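Local coordinates for bacterial regulatory proteins, TetR family (PDB 3NI7), which probably binds DNA and regulates transcription, as an all-helical dimeric member of the TetR family, at residues R9-D14 with A35-S40; L46-K51 with I55-D60; T153-M158 with Q176-H181. All blocks are in the same frame, centred on the assembly; numbering follows the deposited sequence.

Contact 1. Residues R9-D14 with A35-S40; sequences RDAIVD and ARLAVS
L37, at the C-terminal end of helix 30-36, directs its side chain at helix 7-22, where it settles against A11 and I12. CB leaves the backbone toward that helix, and CG then splits the chain into two methyl branches that divide the work. CD1 rests on the helix backbone, 4.2 Å from A11 O and equally 4.2 Å from the CA of I12; it also comes 4.4 Å from I12 CG1. The other branch, CD2, lies 4.4 Å from A11 CB, so the fork spans two successive residues of the helix. I12 takes part mostly through its backbone: its CB points away from L37, and its side chain goes on to meet I44, Y47 and L54. These are van der Waals approaches of 4.2 Å or more, and T15, one turn further along helix 7-22, also touches L37. Behind the leucine the chain turns sharply. A38, with positive phi, ends the helix in a Schellman motif whose A38 N to A35 O bond measures 2.9 Å. S40 then N-caps helix 41-47 by bonding E43 N through its OG. A tight turn joining two short helices, packed on a longer first helix, is typical of the TetR-family helix-turn-helix domain.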
loop_
_atom_site.group_PDB
_atom_site.type_symbol
_atom_site.label_atom_id
_atom_site.label_comp_id
_atom_site.label_asym_id
_atom_site.label_seq_id
_atom_site.Cartn_x
_atom_site.Cartn_y
_atom_site.Cartn_z
ATOM N N ARG A 9 24.702 -2.459 19.723
ATOM C CA ARG A 9 23.335 -2.253 19.253
ATOM C C ARG A 9 23.015 -3.243 18.122
ATOM O O ARG A 9 21.955 -3.879 18.108
ATOM C CB ARG A 9 23.119 -0.832 18.755
ATOM C CG ARG A 9 21.624 -0.516 18.420
ATOM C CD ARG A 9 21.369 0.961 17.987
ATOM N NE ARG A 9 21.471 1.874 19.120
ATOM N N ASP A 10 23.955 -3.365 17.187
ATOM C CA ASP A 10 23.784 -4.186 16.006
ATOM C C ASP A 10 23.652 -5.683 16.319
ATOM O O ASP A 10 22.849 -6.414 15.667
ATOM C CB ASP A 10 24.961 -3.960 15.072
ATOM C CG ASP A 10 25.000 -2.541 14.500
ATOM O OD1 ASP A 10 24.072 -1.719 14.766
ATOM O OD2 ASP A 10 25.958 -2.231 13.748
ATOM N N ALA A 11 24.460 -6.131 17.298
ATOM C CA ALA A 11 24.428 -7.503 17.763
ATOM C C ALA A 11 23.068 -7.848 18.373
ATOM O O ALA A 11 22.566 -8.972 18.234
ATOM C CB ALA A 11 25.492 -7.715 18.714
ATOM N N ILE A 12 22.458 -6.864 19.012
ATOM C CA ILE A 12 21.105 -7.038 19.529
ATOM C C ILE A 12 20.181 -7.288 18.346
ATOM O O ILE A 12 19.503 -8.294 18.277
ATOM C CB ILE A 12 20.616 -5.793 20.374
ATOM C CG1 ILE A 12 21.439 -5.644 21.647
ATOM C CG2 ILE A 12 19.137 -5.903 20.745
ATOM C CD1 ILE A 12 21.530 -4.191 22.117
ATOM N N VAL A 13 20.179 -6.380 17.391
ATOM C CA VAL A 13 19.274 -6.514 16.265
ATOM C C VAL A 13 19.472 -7.860 15.586
ATOM O O VAL A 13 18.517 -8.621 15.412
ATOM C CB VAL A 13 19.449 -5.391 15.231
ATOM C CG1 VAL A 13 18.584 -5.662 14.075
ATOM C CG2 VAL A 13 19.060 -4.038 15.825
ATOM N N ASP A 14 20.717 -8.174 15.252
ATOM C CA ASP A 14 21.008 -9.468 14.634
ATOM C C ASP A 14 20.376 -10.555 15.444
ATOM O O ASP A 14 19.725 -11.441 14.904
ATOM C CB ASP A 14 22.500 -9.724 14.571
ATOM C CG ASP A 14 23.204 -8.776 13.646
ATOM O OD1 ASP A 14 22.531 -8.062 12.875
ATOM O OD2 ASP A 14 24.441 -8.710 13.690
ATOM N N ALA A 35 19.378 -13.574 26.854
ATOM C CA ALA A 35 19.785 -14.926 27.171
ATOM C C ALA A 35 20.682 -15.346 26.014
ATOM O O ALA A 35 21.832 -15.699 26.265
ATOM C CB ALA A 35 18.583 -15.826 27.331
ATOM N N ARG A 36 20.244 -15.142 24.793
ATOM C CA ARG A 36 21.003 -15.505 23.648
ATOM C C ARG A 36 22.339 -14.847 23.593
ATOM O O ARG A 36 23.270 -15.403 23.089
ATOM C CB ARG A 36 20.250 -15.053 22.437
ATOM C CG ARG A 36 20.054 -16.113 21.423
ATOM C CD ARG A 36 20.846 -15.842 20.226
ATOM N NE ARG A 36 20.234 -16.599 19.169
ATOM C CZ ARG A 36 20.391 -16.396 17.878
ATOM N NH1 ARG A 36 21.166 -15.425 17.433
ATOM N NH2 ARG A 36 19.766 -17.203 17.056
ATOM N N LEU A 37 22.443 -13.618 24.016
ATOM C CA LEU A 37 23.719 -12.960 23.914
ATOM C C LEU A 37 24.576 -13.159 25.114
ATOM O O LEU A 37 25.683 -12.573 25.165
ATOM C CB LEU A 37 23.481 -11.490 23.788
ATOM C CG LEU A 37 23.359 -11.028 22.367
ATOM C CD1 LEU A 37 22.444 -9.853 22.356
ATOM C CD2 LEU A 37 24.776 -10.707 21.902
ATOM N N ALA A 38 24.050 -13.914 26.103
ATOM C CA ALA A 38 24.694 -14.125 27.401
ATOM C C ALA A 38 24.945 -12.776 28.094
ATOM O O ALA A 38 26.027 -12.563 28.639
ATOM C CB ALA A 38 25.997 -14.894 27.236
ATOM N N VAL A 39 23.961 -11.871 28.069
ATOM C CA VAL A 39 24.005 -10.640 28.896
ATOM C C VAL A 39 22.691 -10.432 29.653
ATOM O O VAL A 39 21.709 -11.154 29.421
ATOM C CB VAL A 39 24.249 -9.381 28.055
ATOM C CG1 VAL A 39 25.564 -9.487 27.314
ATOM C CG2 VAL A 39 23.061 -9.126 27.108
ATOM N N SER A 40 22.678 -9.441 30.550
ATOM C CA SER A 40 21.513 -9.161 31.404
ATOM C C SER A 40 20.466 -8.317 30.700
ATOM O O SER A 40 20.799 -7.386 29.981
ATOM C CB SER A 40 21.964 -8.350 32.572
ATOM O OG SER A 40 22.507 -7.176 32.037
#

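Contact 2. Residues L46-K51 with I55-D60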
loop_
_atom_site.group_PDB
_atom_site.type_symbol
_atom_site.label_atom_id
_atom_site.label_comp_id
_atom_site.label_asym_id
_atom_site.label_seq_id
_atom_site.Cartn_x
_atom_site.Cartn_y
_atom_site.Cartn_z
ATOM N N LEU A 46 19.225 -0.838 28.000
ATOM C CA LEU A 46 19.950 0.401 27.730
ATOM C C LEU A 46 19.689 0.825 26.270
ATOM O O LEU A 46 19.412 1.980 25.975
ATOM C CB LEU A 46 21.444 0.223 27.934
ATOM C CG LEU A 46 22.020 0.261 29.363
ATOM C CD1 LEU A 46 23.446 -0.306 29.371
ATOM C CD2 LEU A 46 22.027 1.649 30.049
ATOM N N TYR A 47 19.763 -0.150 25.362
ATOM C CA TYR A 47 19.624 0.087 23.939
ATOM C C TYR A 47 18.196 0.065 23.501
ATOM O O TYR A 47 17.778 0.912 22.775
ATOM C CB TYR A 47 20.377 -0.969 23.158
ATOM C CG TYR A 47 21.826 -0.900 23.455
ATOM C CD1 TYR A 47 22.651 -0.035 22.758
ATOM C CD2 TYR A 47 22.360 -1.644 24.453
ATOM C CE1 TYR A 47 23.979 0.075 23.034
ATOM C CE2 TYR A 47 23.696 -1.571 24.728
ATOM C CZ TYR A 47 24.509 -0.685 24.012
ATOM O OH TYR A 47 25.860 -0.534 24.278
ATOM N N PHE A 48 17.454 -0.935 23.906
ATOM C CA PHE A 48 16.060 -1.076 23.488
ATOM C C PHE A 48 15.147 -1.290 24.689
ATOM O O PHE A 48 15.268 -2.291 25.407
ATOM C CB PHE A 48 15.907 -2.249 22.492
ATOM C CG PHE A 48 16.756 -2.100 21.257
ATOM C CD1 PHE A 48 17.991 -2.678 21.181
ATOM C CD2 PHE A 48 16.337 -1.312 20.204
ATOM C CE1 PHE A 48 18.784 -2.491 20.061
ATOM C CE2 PHE A 48 17.134 -1.103 19.112
ATOM C CZ PHE A 48 18.356 -1.695 19.033
ATOM N N ARG A 49 14.236 -0.361 24.915
ATOM C CA ARG A 49 13.263 -0.509 25.994
ATOM C C ARG A 49 11.981 -1.226 25.550
ATOM O O ARG A 49 11.217 -1.688 26.392
ATOM C CB ARG A 49 12.947 0.873 26.580
ATOM C CG ARG A 49 14.197 1.529 27.168
ATOM C CD ARG A 49 13.923 2.816 27.749
ATOM N NE ARG A 49 13.303 2.665 29.060
ATOM C CZ ARG A 49 12.020 2.898 29.338
ATOM N NH1 ARG A 49 11.168 3.273 28.387
ATOM N NH2 ARG A 49 11.582 2.762 30.590
ATOM N N GLU A 50 11.770 -1.332 24.229
ATOM C CA GLU A 50 10.544 -1.921 23.627
ATOM C C GLU A 50 10.856 -2.705 22.370
ATOM O O GLU A 50 11.836 -2.437 21.699
ATOM C CB GLU A 50 9.546 -0.831 23.232
ATOM C CG GLU A 50 8.608 -0.336 24.321
ATOM C CD GLU A 50 7.584 0.692 23.785
ATOM O OE1 GLU A 50 7.202 0.620 22.596
ATOM O OE2 GLU A 50 7.155 1.582 24.546
ATOM N N LYS A 51 9.983 -3.642 22.038
ATOM C CA LYS A 51 10.143 -4.493 20.866
ATOM C C LYS A 51 10.038 -3.662 19.553
ATOM O O LYS A 51 10.824 -3.822 18.603
ATOM C CB LYS A 51 9.080 -5.595 20.940
ATOM C CG LYS A 51 9.496 -6.944 20.389
ATOM C CD LYS A 51 8.418 -7.998 20.684
ATOM C CE LYS A 51 8.308 -9.028 19.547
ATOM N NZ LYS A 51 7.380 -10.148 19.869
ATOM N N ILE A 55 12.243 -2.831 15.413
ATOM C CA ILE A 55 11.740 -2.684 14.084
ATOM C C ILE A 55 12.370 -1.435 13.484
ATOM O O ILE A 55 12.960 -1.472 12.372
ATOM C CB ILE A 55 10.209 -2.610 14.040
ATOM C CG1 ILE A 55 9.615 -3.842 14.734
ATOM C CG2 ILE A 55 9.715 -2.503 12.533
ATOM C CD1 ILE A 55 8.144 -4.038 14.551
ATOM N N ASP A 56 12.281 -0.338 14.226
ATOM C CA ASP A 56 12.972 0.874 13.819
ATOM C C ASP A 56 14.406 0.603 13.384
ATOM O O ASP A 56 14.749 0.913 12.222
ATOM C CB ASP A 56 12.974 1.922 14.926
ATOM C CG ASP A 56 11.982 3.005 14.664
ATOM O OD1 ASP A 56 11.546 3.071 13.483
ATOM O OD2 ASP A 56 11.642 3.794 15.606
ATOM N N ALA A 57 15.218 0.028 14.298
ATOM C CA ALA A 57 16.633 -0.243 13.978
ATOM C C ALA A 57 16.811 -1.110 12.693
ATOM O O ALA A 57 17.756 -0.912 11.902
ATOM C CB ALA A 57 17.295 -0.857 15.091
ATOM N N TRP A 58 15.880 -2.031 12.475
ATOM C CA TRP A 58 15.949 -2.899 11.320
ATOM C C TRP A 58 15.780 -2.083 10.016
ATOM O O TRP A 58 16.529 -2.243 9.032
ATOM C CB TRP A 58 14.838 -3.958 11.401
ATOM C CG TRP A 58 14.922 -5.020 10.370
ATOM C CD1 TRP A 58 13.982 -5.343 9.470
ATOM C CD2 TRP A 58 16.013 -5.912 10.152
ATOM N NE1 TRP A 58 14.404 -6.400 8.698
ATOM C CE2 TRP A 58 15.659 -6.751 9.100
ATOM C CE3 TRP A 58 17.255 -6.085 10.766
ATOM C CZ2 TRP A 58 16.484 -7.723 8.633
ATOM C CZ3 TRP A 58 18.081 -7.049 10.307
ATOM C CH2 TRP A 58 17.703 -7.859 9.245
ATOM N N PHE A 59 14.759 -1.236 10.018
ATOM C CA PHE A 59 14.486 -0.405 8.870
ATOM C C PHE A 59 15.525 0.704 8.735
ATOM O O PHE A 59 15.824 1.128 7.650
ATOM C CB PHE A 59 13.070 0.122 8.943
ATOM C CG PHE A 59 12.053 -0.918 8.618
ATOM C CD1 PHE A 59 11.496 -1.710 9.579
ATOM C CD2 PHE A 59 11.666 -1.124 7.343
ATOM C CE1 PHE A 59 10.547 -2.698 9.257
ATOM C CE2 PHE A 59 10.735 -2.111 7.031
ATOM C CZ PHE A 59 10.185 -2.893 8.014
ATOM N N ASP A 60 16.143 1.134 9.816
ATOM C CA ASP A 60 17.239 2.079 9.666
ATOM C C ASP A 60 18.446 1.416 9.082
ATOM O O ASP A 60 19.260 2.052 8.413
ATOM C CB ASP A 60 17.583 2.716 10.981
ATOM C CG ASP A 60 16.723 3.893 11.252
ATOM O OD1 ASP A 60 16.273 4.527 10.228
ATOM O OD2 ASP A 60 16.489 4.203 12.445
#
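F48 and A57 meet where the helix-turn-helix of this TetR-family domain is fastened to helix 51-69, the long helix leading from the predicted DNA-binding domain into the rest of the chain. The CE2 and CZ atoms of the ring do the touching: F48 CE2 lies 4.0 Å from A57 CB, with CZ slightly further off, and the methyl approaches the ring obliquely. With CG beside its backbone N and opposite the carbonyl carbon (chi1 -58°), F48 sends its ring from the loop after helix 41-47 toward the helix. The second touch lies at the start of the long helix, where K51 O is 3.6 Å from I55 N and 4.1 Å from I55 CG1.

In the next shell, the side chain of K51 leads away from I55 to W25, making a cation-pi interaction with its ring and a hydrogen bond from NZ to its carbonyl O. I55 also packs on W25, and on M105 of helix 99-108, so W25 ties the two residues together. The loop itself is held to the start of the helix by a bond from R49 N to E53 OE1. One turn on, I55 O accepts F59 N at 3.0 Å and also lies in plane at the edge of the F59 ring, with W58 CD1 over one face, 4.3 Å above the plane and displaced toward the rim.

Contact 3. Residues T153-M158 with Q176-H181; sequences TTIYLM and QFLKRH
Helices 149-164 and 172-187 run antiparallel here, their local axes 10.5 Å apart at an angle of 169°, and their backbones come nearest at I155 and H181. The two helices form an antiparallel helical hairpin in the C-terminal part of the chain, which in TetR regulators commonly carries the dimer interface; here L157 packs on L157 and H181 on Q118 of the second subunit.

I155 carries the middle of the contact, touching L178 and H181. Its CG2, anti to the backbone N, touches L178 CD1 at 4.0 Å, the two side chains crossing at about a right angle. CG1 takes the place beside that N (chi1 -68°) and carries CD1 to within 3.8 Å of H181 O. L178 CB sets off to one flank, but its CD1 end swings back to the isoleucine; beyond it lie H85 and I88 of helix 80-96. One turn along, M158, present as selenomethionine, places CB 4.2 Å from F177 CZ, and its SE stands obliquely off the H181 ring, 5.4 Å from the centroid. F177 also stacks with F162.

The imidazole is fixed by its own helix. H181 ND1 donates to F177 O at 2.9 Å, almost straight at 169°, with the acceptor close to the imidazole plane. H181 N reaches F177 O from the opposite face of the carbonyl plane, so one oxygen takes two bonds. The same ND1 sits 3.6 Å above the centre of the F177 ring.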
loop_
_atom_site.group_PDB
_atom_site.type_symbol
_atom_site.label_atom_id
_atom_site.label_comp_id
_atom_site.label_asym_id
_atom_site.label_seq_id
_atom_site.Cartn_x
_atom_site.Cartn_y
_atom_site.Cartn_z
ATOM N N THR A 153 5.213 6.733 -4.905
ATOM C CA THR A 153 4.844 6.160 -3.625
ATOM C C THR A 153 4.088 4.888 -3.863
ATOM O O THR A 153 4.377 3.859 -3.239
ATOM C CB THR A 153 3.959 7.093 -2.734
ATOM O OG1 THR A 153 4.702 8.268 -2.393
ATOM C CG2 THR A 153 3.598 6.389 -1.459
ATOM N N THR A 154 3.108 4.966 -4.760
ATOM C CA THR A 154 2.238 3.842 -4.973
ATOM C C THR A 154 3.071 2.699 -5.450
ATOM O O THR A 154 2.805 1.563 -5.123
ATOM C CB THR A 154 1.183 4.164 -5.964
ATOM O OG1 THR A 154 0.348 5.200 -5.404
ATOM C CG2 THR A 154 0.349 2.916 -6.271
ATOM N N ILE A 155 4.121 3.005 -6.193
ATOM C CA ILE A 155 4.989 1.941 -6.697
ATOM C C ILE A 155 5.836 1.361 -5.593
ATOM O O ILE A 155 6.041 0.140 -5.498
ATOM C CB ILE A 155 5.896 2.396 -7.884
ATOM C CG1 ILE A 155 5.039 2.693 -9.152
ATOM C CG2 ILE A 155 6.893 1.302 -8.227
ATOM C CD1 ILE A 155 5.703 3.630 -10.219
ATOM N N TYR A 156 6.350 2.231 -4.748
ATOM C CA TYR A 156 7.259 1.749 -3.706
ATOM C C TYR A 156 6.490 0.899 -2.707
ATOM O O TYR A 156 6.848 -0.219 -2.421
ATOM C CB TYR A 156 7.994 2.890 -3.123
ATOM C CG TYR A 156 8.681 2.637 -1.851
ATOM C CD1 TYR A 156 9.985 2.143 -1.792
ATOM C CD2 TYR A 156 8.061 3.006 -0.661
ATOM C CE1 TYR A 156 10.630 1.959 -0.544
ATOM C CE2 TYR A 156 8.674 2.821 0.566
ATOM C CZ TYR A 156 9.942 2.312 0.621
ATOM O OH TYR A 156 10.442 2.220 1.900
ATOM N N LEU A 157 5.333 1.359 -2.326
ATOM C CA LEU A 157 4.439 0.508 -1.572
ATOM C C LEU A 157 4.162 -0.840 -2.225
ATOM O O LEU A 157 4.351 -1.875 -1.615
ATOM C CB LEU A 157 3.113 1.229 -1.334
ATOM C CG LEU A 157 3.267 2.299 -0.261
ATOM C CD1 LEU A 157 1.945 2.823 0.176
ATOM C CD2 LEU A 157 3.926 1.696 0.877
HETATM N N MSE A 158 3.687 -0.832 -3.462
HETATM C CA MSE A 158 3.241 -2.083 -4.087
HETATM C C MSE A 158 4.372 -3.075 -4.232
HETATM O O MSE A 158 4.237 -4.257 -3.890
HETATM C CB MSE A 158 2.704 -1.837 -5.455
HETATM C CG MSE A 158 1.217 -1.747 -5.570
HETATM SE SE MSE A 158 0.917 -1.754 -7.593
HETATM C CE MSE A 158 -1.072 -1.943 -7.599
ATOM N N GLN A 176 12.249 -7.329 -11.561
ATOM C CA GLN A 176 11.548 -7.094 -12.833
ATOM C C GLN A 176 10.280 -6.287 -12.648
ATOM O O GLN A 176 10.050 -5.339 -13.392
ATOM C CB GLN A 176 11.205 -8.404 -13.493
ATOM C CG GLN A 176 10.990 -8.262 -15.001
ATOM C CD GLN A 176 10.774 -9.573 -15.663
ATOM O OE1 GLN A 176 10.510 -9.611 -16.821
ATOM N NE2 GLN A 176 10.901 -10.667 -14.904
ATOM N N PHE A 177 9.491 -6.635 -11.634
ATOM C CA PHE A 177 8.237 -5.917 -11.330
ATOM C C PHE A 177 8.482 -4.432 -11.143
ATOM O O PHE A 177 7.789 -3.610 -11.716
ATOM C CB PHE A 177 7.559 -6.514 -10.100
ATOM C CG PHE A 177 6.421 -5.706 -9.585
ATOM C CD1 PHE A 177 6.637 -4.660 -8.677
ATOM C CD2 PHE A 177 5.126 -6.010 -9.947
ATOM C CE1 PHE A 177 5.560 -3.918 -8.182
ATOM C CE2 PHE A 177 4.045 -5.274 -9.446
ATOM C CZ PHE A 177 4.255 -4.236 -8.571
ATOM N N LEU A 178 9.484 -4.105 -10.348
ATOM C CA LEU A 178 9.835 -2.719 -10.075
ATOM C C LEU A 178 10.326 -2.006 -11.303
ATOM O O LEU A 178 9.995 -0.857 -11.552
ATOM C CB LEU A 178 10.952 -2.668 -9.043
ATOM C CG LEU A 178 11.370 -1.264 -8.587
ATOM C CD1 LEU A 178 10.301 -0.760 -7.717
ATOM C CD2 LEU A 178 12.724 -1.240 -7.909
ATOM N N LYS A 179 11.167 -2.699 -12.048
ATOM C CA LYS A 179 11.718 -2.149 -13.276
ATOM C C LYS A 179 10.613 -1.760 -14.245
ATOM O O LYS A 179 10.626 -0.708 -14.869
ATOM C CB LYS A 179 12.651 -3.154 -13.956
ATOM C CG LYS A 179 13.475 -2.509 -15.119
ATOM C CD LYS A 179 14.185 -1.203 -14.566
ATOM N N ARG A 180 9.644 -2.622 -14.379
ATOM C CA ARG A 180 8.605 -2.334 -15.317
ATOM C C ARG A 180 7.761 -1.170 -14.925
ATOM O O ARG A 180 7.580 -0.248 -15.703
ATOM C CB ARG A 180 7.751 -3.565 -15.520
ATOM C CG ARG A 180 8.376 -4.454 -16.508
ATOM C CD ARG A 180 7.950 -5.879 -16.378
ATOM N NE ARG A 180 8.754 -6.665 -17.321
ATOM C CZ ARG A 180 8.387 -7.785 -17.923
ATOM N NH1 ARG A 180 7.242 -8.305 -17.672
ATOM N NH2 ARG A 180 9.154 -8.397 -18.811
ATOM N N HIS A 181 7.274 -1.170 -13.708
ATOM C CA HIS A 181 6.394 -0.091 -13.306
ATOM C C HIS A 181 7.113 1.252 -13.340
ATOM O O HIS A 181 6.513 2.280 -13.665
ATOM C CB HIS A 181 5.792 -0.371 -11.943
ATOM C CG HIS A 181 4.756 -1.438 -11.972
ATOM N ND1 HIS A 181 5.067 -2.781 -12.003
ATOM C CD2 HIS A 181 3.406 -1.365 -12.019
ATOM C CE1 HIS A 181 3.951 -3.492 -12.055
ATOM N NE2 HIS A 181 2.927 -2.658 -12.080
#

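Contacts 1 and 2 are neighbouring parts of one N-terminal helical domain, with centres 12 Å apart, and they share a core. F48 of contact 2 packs on I12 (I12 CG2 to F48 CD1, 3.5 Å) and on R9, while V13 CG1 of contact 1 lies 3.6 Å from W58 CE3. Helix 7-22 thus touches both the predicted DNA-binding motif and helix 51-69. Contact 3 lies across the chain's centre, in the part that meets the second subunit. Its centre is 35 Å from that of contact 1 and 28 Å from that of contact 2; the nearest atoms are about 17 Å and about 7 Å away, respectively, and neither pair touches.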